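Local coordinates for protein choloylglycine hydrolase (Clostridium perfringens, PDB 2RG2) that hydrolyses the amide bond of glycine- and taurine-conjugated bile salts, releasing the amino acid and the free bile acid, and also acts as a bile acid amine N-acyltransferase, at residues 16-21 against 257-262; 29-34 against 50-55; 167-172 against 230-235. The protein carries 1 engineered substitution. All coordinates share one frame; numbering follows the deposited sequence.

Interaction 1: residues 16-21 against 257-262. Engineered in segment 16-21: L17 (natural residue Arg). With SO4 (sulfate ion), chain B.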
loop_
_atom_site.group_PDB
_atom_site.type_symbol
_atom_site.label_atom_id
_atom_site.label_comp_id
_atom_site.label_asym_id
_atom_site.label_seq_id
_atom_site.Cartn_x
_atom_site.Cartn_y
_atom_site.Cartn_z
ATOM N N GLY A 16 23.814 0.365 -16.198
ATOM C CA GLY A 16 22.914 0.582 -17.343
ATOM C C GLY A 16 21.546 1.030 -16.908
ATOM O O GLY A 16 21.371 1.478 -15.783
ATOM N N LEU A 17 20.574 0.931 -17.801
ATOM C CA LEU A 17 19.224 1.381 -17.450
ATOM C C LEU A 17 18.149 0.747 -18.303
ATOM O O LEU A 17 18.426 0.262 -19.422
ATOM C CB LEU A 17 19.130 2.896 -17.572
ATOM C CG LEU A 17 18.875 3.561 -18.925
ATOM C CD1 LEU A 17 18.641 5.044 -18.701
ATOM C CD2 LEU A 17 20.046 3.356 -19.868
ATOM N N ASN A 18 16.942 0.744 -17.745
ATOM C CA ASN A 18 15.700 0.621 -18.508
ATOM C C ASN A 18 15.381 1.978 -19.078
ATOM O O ASN A 18 15.231 2.946 -18.311
ATOM C CB ASN A 18 14.531 0.312 -17.578
ATOM C CG ASN A 18 14.410 -1.146 -17.225
ATOM O OD1 ASN A 18 15.074 -2.003 -17.804
ATOM N ND2 ASN A 18 13.517 -1.442 -16.263
ATOM N N MET A 19 15.234 2.046 -20.396
ATOM C CA MET A 19 14.849 3.279 -21.074
ATOM C C MET A 19 13.373 3.151 -21.359
ATOM O O MET A 19 12.973 2.337 -22.191
ATOM C CB MET A 19 15.651 3.458 -22.369
ATOM C CG MET A 19 15.213 4.647 -23.225
ATOM S SD MET A 19 15.447 6.225 -22.363
ATOM C CE MET A 19 17.217 6.306 -22.272
ATOM N N ASP A 20 12.582 3.930 -20.619
ATOM C CA ASP A 20 11.130 3.804 -20.577
ATOM C C ASP A 20 10.550 5.003 -21.276
ATOM O O ASP A 20 10.635 6.129 -20.759
ATOM C CB ASP A 20 10.617 3.816 -19.129
ATOM C CG ASP A 20 11.126 2.650 -18.309
ATOM O OD1 ASP A 20 11.625 1.674 -18.903
ATOM O OD2 ASP A 20 11.004 2.715 -17.061
ATOM N N ILE A 21 9.986 4.772 -22.459
ATOM C CA ILE A 21 9.423 5.859 -23.268
ATOM C C ILE A 21 8.337 5.302 -24.175
ATOM O O ILE A 21 8.286 4.093 -24.419
ATOM C CB ILE A 21 10.497 6.597 -24.117
ATOM C CG1 ILE A 21 11.254 5.618 -25.014
ATOM C CG2 ILE A 21 11.474 7.367 -23.221
ATOM C CD1 ILE A 21 12.278 6.291 -25.914
ATOM N N ASN A 257 11.771 -6.240 -12.993
ATOM C CA ASN A 257 10.740 -5.984 -11.979
ATOM C C ASN A 257 10.097 -4.590 -12.056
ATOM O O ASN A 257 8.952 -4.404 -11.598
ATOM C CB ASN A 257 11.304 -6.241 -10.585
ATOM C CG ASN A 257 10.273 -6.025 -9.484
ATOM O OD1 ASN A 257 10.238 -4.955 -8.864
ATOM N ND2 ASN A 257 9.444 -7.030 -9.239
ATOM N N VAL A 258 10.832 -3.620 -12.606
ATOM C CA VAL A 258 10.341 -2.248 -12.728
ATOM C C VAL A 258 10.091 -1.815 -14.173
ATOM O O VAL A 258 9.738 -0.653 -14.440
ATOM C CB VAL A 258 11.270 -1.209 -11.985
ATOM C CG1 VAL A 258 11.213 -1.429 -10.441
ATOM C CG2 VAL A 258 12.696 -1.317 -12.469
ATOM N N ALA A 259 10.227 -2.760 -15.096
ATOM C CA ALA A 259 9.949 -2.515 -16.503
ATOM C C ALA A 259 8.467 -2.281 -16.777
ATOM O O ALA A 259 7.598 -2.994 -16.260
ATOM C CB ALA A 259 10.461 -3.717 -17.338
ATOM N N MET A 260 8.174 -1.295 -17.615
ATOM C CA MET A 260 6.799 -1.015 -17.978
ATOM C C MET A 260 6.301 -2.005 -19.007
ATOM O O MET A 260 7.074 -2.474 -19.846
ATOM C CB MET A 260 6.657 0.417 -18.476
ATOM C CG MET A 260 6.750 1.417 -17.335
ATOM S SD MET A 260 6.871 3.079 -18.002
ATOM C CE MET A 260 7.085 3.940 -16.449
ATOM N N VAL A 261 5.021 -2.330 -18.899
ATOM C CA VAL A 261 4.375 -3.344 -19.729
ATOM C C VAL A 261 3.310 -2.672 -20.608
ATOM O O VAL A 261 2.519 -1.849 -20.118
ATOM C CB VAL A 261 3.722 -4.431 -18.816
ATOM C CG1 VAL A 261 3.082 -5.577 -19.640
ATOM C CG2 VAL A 261 4.769 -5.008 -17.852
ATOM N N ARG A 262 3.272 -3.045 -21.891
ATOM C CA ARG A 262 2.351 -2.431 -22.830
ATOM C C ARG A 262 0.919 -2.491 -22.330
ATOM O O ARG A 262 0.434 -3.558 -21.982
ATOM C CB ARG A 262 2.422 -3.118 -24.197
ATOM C CG ARG A 262 1.716 -2.328 -25.278
ATOM C CD ARG A 262 1.717 -3.077 -26.611
ATOM N NE ARG A 262 3.053 -3.458 -27.055
ATOM C CZ ARG A 262 3.848 -2.688 -27.793
ATOM N NH1 ARG A 262 3.460 -1.458 -28.143
ATOM N NH2 ARG A 262 5.037 -3.140 -28.172
HETATM S S SO4 B . 0.517 1.373 -27.831
HETATM O O1 SO4 B . 0.862 2.791 -27.737
HETATM O O2 SO4 B . 1.711 0.554 -27.722
HETATM O O3 SO4 B . -0.404 1.033 -26.754
HETATM O O4 SO4 B . -0.114 1.123 -29.124
HETATM O O HOH W 1 11.840 1.012 -15.290
#

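Interaction 2: residues 29-34 against 50-55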
loop_
_atom_site.group_PDB
_atom_site.type_symbol
_atom_site.label_atom_id
_atom_site.label_comp_id
_atom_site.label_asym_id
_atom_site.label_seq_id
_atom_site.Cartn_x
_atom_site.Cartn_y
_atom_site.Cartn_z
ATOM N N ILE A 29 23.044 1.768 -31.842
ATOM C CA ILE A 29 24.230 1.680 -31.010
ATOM C C ILE A 29 25.315 2.367 -31.838
ATOM O O ILE A 29 25.381 2.192 -33.067
ATOM C CB ILE A 29 24.588 0.222 -30.667
ATOM C CG1 ILE A 29 23.458 -0.426 -29.837
ATOM C CG2 ILE A 29 25.863 0.148 -29.823
ATOM C CD1 ILE A 29 22.336 -1.060 -30.675
ATOM N N ILE A 30 26.112 3.194 -31.176
ATOM C CA ILE A 30 27.077 4.047 -31.869
ATOM C C ILE A 30 28.439 3.872 -31.226
ATOM O O ILE A 30 28.573 3.943 -29.995
ATOM C CB ILE A 30 26.682 5.541 -31.801
ATOM C CG1 ILE A 30 25.330 5.785 -32.479
ATOM C CG2 ILE A 30 27.793 6.422 -32.432
ATOM C CD1 ILE A 30 24.651 7.086 -32.050
ATOM N N PHE A 31 29.443 3.645 -32.073
ATOM C CA PHE A 31 30.823 3.533 -31.635
ATOM C C PHE A 31 31.626 4.694 -32.218
ATOM O O PHE A 31 31.551 4.951 -33.424
ATOM C CB PHE A 31 31.443 2.217 -32.103
ATOM C CG PHE A 31 32.953 2.180 -31.975
ATOM C CD1 PHE A 31 33.558 2.035 -30.735
ATOM C CD2 PHE A 31 33.765 2.324 -33.105
ATOM C CE1 PHE A 31 34.959 2.013 -30.611
ATOM C CE2 PHE A 31 35.163 2.304 -32.990
ATOM C CZ PHE A 31 35.761 2.149 -31.742
ATOM N N ILE A 32 32.395 5.368 -31.361
ATOM C CA ILE A 32 33.294 6.429 -31.801
ATOM C C ILE A 32 34.715 6.072 -31.363
ATOM O O ILE A 32 34.983 5.920 -30.155
ATOM C CB ILE A 32 32.937 7.808 -31.199
ATOM C CG1 ILE A 32 31.453 8.135 -31.371
ATOM C CG2 ILE A 32 33.805 8.914 -31.843
ATOM C CD1 ILE A 32 30.969 9.268 -30.471
ATOM N N PRO A 33 35.647 5.951 -32.334
ATOM C CA PRO A 33 37.040 5.704 -31.963
ATOM C C PRO A 33 37.631 6.879 -31.163
ATOM O O PRO A 33 37.022 7.951 -31.098
ATOM C CB PRO A 33 37.762 5.521 -33.311
ATOM C CG PRO A 33 36.807 5.970 -34.362
ATOM C CD PRO A 33 35.428 6.009 -33.796
ATOM N N ARG A 34 38.792 6.671 -30.541
ATOM C CA ARG A 34 39.485 7.775 -29.847
ATOM C C ARG A 34 40.119 8.749 -30.850
ATOM O O ARG A 34 40.377 8.374 -32.005
ATOM C CB ARG A 34 40.532 7.244 -28.859
ATOM C CG ARG A 34 41.787 6.660 -29.489
ATOM C CD ARG A 34 42.808 6.301 -28.422
ATOM N NE ARG A 34 42.453 5.097 -27.661
ATOM C CZ ARG A 34 42.874 3.871 -27.927
ATOM N NH1 ARG A 34 43.687 3.622 -28.957
ATOM N NH2 ARG A 34 42.511 2.883 -27.139
ATOM N N LYS A 50 38.803 12.123 -26.502
ATOM C CA LYS A 50 40.040 11.626 -25.937
ATOM C C LYS A 50 40.010 10.111 -25.825
ATOM O O LYS A 50 41.036 9.455 -26.005
ATOM C CB LYS A 50 40.269 12.246 -24.566
ATOM C CG LYS A 50 41.571 11.842 -23.900
ATOM C CD LYS A 50 41.732 12.579 -22.574
ATOM C CE LYS A 50 43.043 12.177 -21.899
ATOM N NZ LYS A 50 43.194 12.837 -20.574
ATOM N N TYR A 51 38.827 9.572 -25.514
ATOM C CA TYR A 51 38.618 8.134 -25.312
ATOM C C TYR A 51 37.560 7.603 -26.263
ATOM O O TYR A 51 36.618 8.317 -26.587
ATOM C CB TYR A 51 38.111 7.890 -23.878
ATOM C CG TYR A 51 39.072 8.397 -22.830
ATOM C CD1 TYR A 51 40.377 7.897 -22.769
ATOM C CD2 TYR A 51 38.691 9.382 -21.916
ATOM C CE1 TYR A 51 41.279 8.361 -21.828
ATOM C CE2 TYR A 51 39.602 9.861 -20.953
ATOM C CZ TYR A 51 40.886 9.339 -20.924
ATOM O OH TYR A 51 41.814 9.764 -19.988
ATOM N N ALA A 52 37.709 6.346 -26.667
ATOM C CA ALA A 52 36.703 5.676 -27.508
ATOM C C ALA A 52 35.407 5.501 -26.709
ATOM O O ALA A 52 35.456 5.254 -25.494
ATOM C CB ALA A 52 37.226 4.331 -27.987
ATOM N N VAL A 53 34.272 5.644 -27.392
ATOM C CA VAL A 53 32.944 5.685 -26.770
ATOM C C VAL A 53 32.026 4.663 -27.431
ATOM O O VAL A 53 32.099 4.464 -28.637
ATOM C CB VAL A 53 32.318 7.086 -26.912
ATOM C CG1 VAL A 53 30.914 7.125 -26.351
ATOM C CG2 VAL A 53 33.195 8.148 -26.179
ATOM N N LEU A 54 31.153 4.031 -26.649
ATOM C CA LEU A 54 30.174 3.093 -27.199
ATOM C C LEU A 54 28.875 3.236 -26.428
ATOM O O LEU A 54 28.898 3.188 -25.199
ATOM C CB LEU A 54 30.698 1.653 -27.097
ATOM C CG LEU A 54 29.739 0.509 -27.508
ATOM C CD1 LEU A 54 29.374 0.653 -28.980
ATOM C CD2 LEU A 54 30.387 -0.845 -27.220
ATOM N N GLY A 55 27.754 3.445 -27.120
ATOM C CA GLY A 55 26.477 3.599 -26.405
ATOM C C GLY A 55 25.285 3.672 -27.328
ATOM O O GLY A 55 25.436 3.533 -28.544
#

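Interaction 3: residues 167-172 against 230-235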
loop_
_atom_site.group_PDB
_atom_site.type_symbol
_atom_site.label_atom_id
_atom_site.label_comp_id
_atom_site.label_asym_id
_atom_site.label_seq_id
_atom_site.Cartn_x
_atom_site.Cartn_y
_atom_site.Cartn_z
ATOM N N ASN A 167 26.184 8.478 -4.871
ATOM C CA ASN A 167 25.043 7.556 -4.924
ATOM C C ASN A 167 25.440 6.224 -4.303
ATOM O O ASN A 167 26.071 5.394 -4.952
ATOM C CB ASN A 167 24.529 7.387 -6.371
ATOM C CG ASN A 167 23.310 6.488 -6.460
ATOM O OD1 ASN A 167 22.957 5.826 -5.489
ATOM N ND2 ASN A 167 22.660 6.458 -7.631
ATOM N N ASN A 168 25.080 6.053 -3.029
ATOM C CA ASN A 168 25.342 4.823 -2.277
ATOM C C ASN A 168 24.197 3.816 -2.336
ATOM O O ASN A 168 24.227 2.790 -1.642
ATOM C CB ASN A 168 25.632 5.163 -0.815
ATOM C CG ASN A 168 26.926 5.933 -0.653
ATOM O OD1 ASN A 168 26.984 6.947 0.057
ATOM N ND2 ASN A 168 27.966 5.473 -1.323
ATOM N N ILE A 169 23.203 4.108 -3.157
ATOM C CA ILE A 169 22.036 3.239 -3.289
ATOM C C ILE A 169 22.189 2.295 -4.481
ATOM O O ILE A 169 21.667 1.187 -4.461
ATOM C CB ILE A 169 20.714 4.047 -3.471
ATOM C CG1 ILE A 169 20.643 5.249 -2.525
ATOM C CG2 ILE A 169 19.490 3.133 -3.277
ATOM C CD1 ILE A 169 20.737 4.885 -1.090
ATOM N N GLY A 170 22.867 2.771 -5.527
ATOM C CA GLY A 170 23.136 1.953 -6.727
ATOM C C GLY A 170 22.058 2.108 -7.792
ATOM O O GLY A 170 22.061 1.375 -8.791
ATOM N N VAL A 171 21.151 3.060 -7.583
ATOM C CA VAL A 171 19.966 3.229 -8.449
ATOM C C VAL A 171 19.611 4.689 -8.716
ATOM O O VAL A 171 19.983 5.592 -7.945
ATOM C CB VAL A 171 18.717 2.448 -7.893
ATOM C CG1 VAL A 171 19.108 1.016 -7.516
ATOM C CG2 VAL A 171 18.134 3.137 -6.702
ATOM N N LEU A 172 18.868 4.919 -9.798
ATOM C CA LEU A 172 18.280 6.221 -10.071
ATOM C C LEU A 172 16.993 6.042 -10.863
ATOM O O LEU A 172 16.908 5.155 -11.707
ATOM C CB LEU A 172 19.236 7.124 -10.873
ATOM C CG LEU A 172 18.849 8.596 -11.047
ATOM C CD1 LEU A 172 18.817 9.341 -9.669
ATOM C CD2 LEU A 172 19.819 9.309 -12.020
ATOM N N ARG A 230 11.645 -0.181 -5.151
ATOM C CA ARG A 230 11.759 -1.585 -5.532
ATOM C C ARG A 230 13.188 -1.958 -5.940
ATOM O O ARG A 230 13.726 -2.934 -5.427
ATOM C CB ARG A 230 10.741 -1.977 -6.617
ATOM C CG ARG A 230 9.294 -1.957 -6.103
ATOM C CD ARG A 230 8.422 -3.083 -6.756
ATOM N NE ARG A 230 8.331 -2.972 -8.220
ATOM C CZ ARG A 230 7.580 -2.074 -8.874
ATOM N NH1 ARG A 230 6.859 -1.151 -8.212
ATOM N NH2 ARG A 230 7.556 -2.080 -10.207
ATOM N N VAL A 231 13.805 -1.183 -6.833
ATOM C CA VAL A 231 15.155 -1.532 -7.290
ATOM C C VAL A 231 16.168 -1.418 -6.157
ATOM O O VAL A 231 17.020 -2.289 -6.014
ATOM C CB VAL A 231 15.561 -0.779 -8.558
ATOM C CG1 VAL A 231 16.979 -1.105 -8.907
ATOM C CG2 VAL A 231 14.678 -1.260 -9.686
ATOM N N ALA A 232 16.047 -0.382 -5.320
ATOM C CA ALA A 232 16.967 -0.221 -4.187
ATOM C C ALA A 232 16.960 -1.463 -3.289
ATOM O O ALA A 232 18.019 -1.978 -2.900
ATOM C CB ALA A 232 16.608 1.053 -3.366
ATOM N N PHE A 233 15.765 -1.949 -2.963
ATOM C CA PHE A 233 15.652 -3.108 -2.083
ATOM C C PHE A 233 15.937 -4.439 -2.766
ATOM O O PHE A 233 16.561 -5.300 -2.171
ATOM C CB PHE A 233 14.315 -3.105 -1.352
ATOM C CG PHE A 233 14.278 -2.103 -0.216
ATOM C CD1 PHE A 233 14.823 -2.428 1.023
ATOM C CD2 PHE A 233 13.760 -0.833 -0.411
ATOM C CE1 PHE A 233 14.821 -1.507 2.079
ATOM C CE2 PHE A 233 13.756 0.115 0.641
ATOM C CZ PHE A 233 14.292 -0.228 1.883
ATOM N N LEU A 234 15.519 -4.605 -4.024
ATOM C CA LEU A 234 15.885 -5.833 -4.745
ATOM C C LEU A 234 17.408 -5.970 -4.860
ATOM O O LEU A 234 17.972 -7.040 -4.629
ATOM C CB LEU A 234 15.243 -5.873 -6.145
ATOM C CG LEU A 234 13.723 -6.054 -6.158
ATOM C CD1 LEU A 234 13.185 -5.874 -7.562
ATOM C CD2 LEU A 234 13.311 -7.376 -5.584
ATOM N N ARG A 235 18.067 -4.855 -5.187
ATOM C CA ARG A 235 19.529 -4.809 -5.282
ATOM C C ARG A 235 20.182 -5.127 -3.928
ATOM O O ARG A 235 21.083 -5.966 -3.846
ATOM C CB ARG A 235 19.963 -3.427 -5.762
ATOM C CG ARG A 235 21.487 -3.245 -5.893
ATOM C CD ARG A 235 21.813 -1.818 -6.308
ATOM N NE ARG A 235 23.251 -1.656 -6.554
ATOM C CZ ARG A 235 24.166 -1.426 -5.619
ATOM N NH1 ARG A 235 23.828 -1.345 -4.330
ATOM N NH2 ARG A 235 25.440 -1.291 -5.982
HETATM O O HOH W 2 20.765 -0.844 -2.969
#

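Interaction 1: residues 16-21 against 257-262
N18 and D20 of strand 13-21 are joined to V258 of the 257-262 loop mainly through one water; even the nearest alpha carbons, N18 CA and A259 CA, stay 6.9 Å apart. The strand lies between 3-7 and 274-282 in the six-stranded antiparallel sheet of the Ntn-hydrolase fold, and the loop lies against its N18/D20 face. The water accepts from N18 ND2 at 3.1 Å. It donates to D20 OD2 at 2.6 Å and to V258 O at 2.8 Å. Because N18 and D20 stand two residues apart, with each CG beside its own backbone N (chi1 -82° and -63°), amide and carboxylate converge on the same point. Their other ends reach strand 274-282: N18 OD1 bonds T278 OG1 and D20 OD1 bonds T275 OG1, which also holds M260 N. N18 ND2 is further tied to L255 O.

Direct contacts are apolar or merely close. M260 SD lies 4.0 Å from D20 CB, the two side chains crossing at about a right angle, while N18 ND2 sits 3.7 Å from A259 N without bonding it.

The ionic part lies at the R262 end of 257-262. R262 NH1 donates to sulfate O2 at 2.7 Å, from the guanidinium edge and in its plane, though the N-H...O angle is only 137°; R262 NE forms a salt bridge with E250 of a second subunit.

L17, engineered (Arg in nature) at a deoxycholate-binding position, packs on A78 and L80 and takes no part. With both ends of the N18 amide and the D20 carboxylate bonded, their rotation is probably fixed by water and hydroxyls; the loop is reached across the water.

Interaction 2: residues 29-34 against 50-55
G55 O is approached by two groups of the opposing strand: I30 N donates to it at 2.7 Å with an N-H...O angle of 161°, and I29 CA adds a CA-H...O contact at 3.3 Å. The return bond, G55 N to I30 O, measures 3.0 Å, which makes I30 and G55 a hydrogen-bonded antiparallel pair. I32 and V53 form the next such pair, V53 N donating to I32 O at 2.9 Å and I32 N to V53 O. Between them F31 and L54 are a non-hydrogen-bonded pair.

These bridges place strands 28-32 and 53-60 side by side in the antiparallel sheet of the Ntn-hydrolase fold, with 314-317 on the other flank of 28-32. The face bearing F31 and L54 looks to the second sheet, where L54 meets Y288; I30, I32 and V53 pack on F66 from the other face.

L54 has its CG anti to the backbone N (chi1 174°), and its CD1 reaches over to I29 CG2 of the neighbouring strand at 3.6 Å, the two side chains crossing at a slant. The F31 ring puts CE1 4.2 Å from A52 CB, meeting it obliquely, while P33 N lies over one ring face, toward the rim.

Beyond the strands, R34 CB rests 3.6 Å from K50 O. The guanidinium runs on to salt bridges with E72 and D309; E72 OE2 also accepts from A52 N, so one carboxylate clasps both segments.

Interaction 3: residues 167-172 against 230-235
The guanidinium of R235 lies flat over a glycine backbone: G170 CA stands 3.6 Å above its plane, toward the rim of the group. G170 has a positive phi (92°) and no side chain, so nothing projects between its alpha carbon and the arginine. R235 reaches this spot by an extended chain from CG to NE, and NE donates to A5 O; G170 is itself backbone hydrogen-bonded to A5.

Although R235 NH1 comes near I169 O, the angle is poor for a bond. A water serves instead, donating to I169 O at 2.7 Å and to the helix carbonyl A232 O at 3.0 Å; its link to NH1 is weak.

The remaining direct contacts are apolar. I169 CG2 touches A232 CB at 3.6 Å. V171 and V231 slide past each other in opposite directions, with V171 CG1 3.3 Å from V231 CG1, tighter than ordinary van der Waals contact.

The turn is shaped from within by N167, whose OD1 accepts from I169 N at 2.9 Å in the carbonyl plane, an Asx turn, and from G170 N above that plane. N167 ND2 closes back onto V171 O at 2.8 Å.

Helix 224-242 thus packs on the entry to strand 171-172, outermost of its sheet within the chain, with L4 of strand 3-7 touching V171, V231 and R235, and L185 of helix 178-185 meeting I169 and A232.

Overall arrangement
From the N terminus, strand 13-21 opens the longest loop, closed 236 residues later by interaction 1. Interactions 2 and 3 are both nested in it, in series: 29-34 soon finds 50-55, and 167-172 later meets helix 224-242. Interaction 2 belongs to the larger antiparallel sheet, whereas the other two involve the six-stranded sheet, at strands 13-21 and 171-172. Interactions 1 and 3 touch: R230 NE is probably hydrogen-bonded to N257 OD1, and V258 packs on V231, so helix 224-242 is packed against the 257-262 loop as well as against 167-172. Interactions 2 and 3 lie on opposite sides of the chain's centre, their nearest atoms about 17 Å apart.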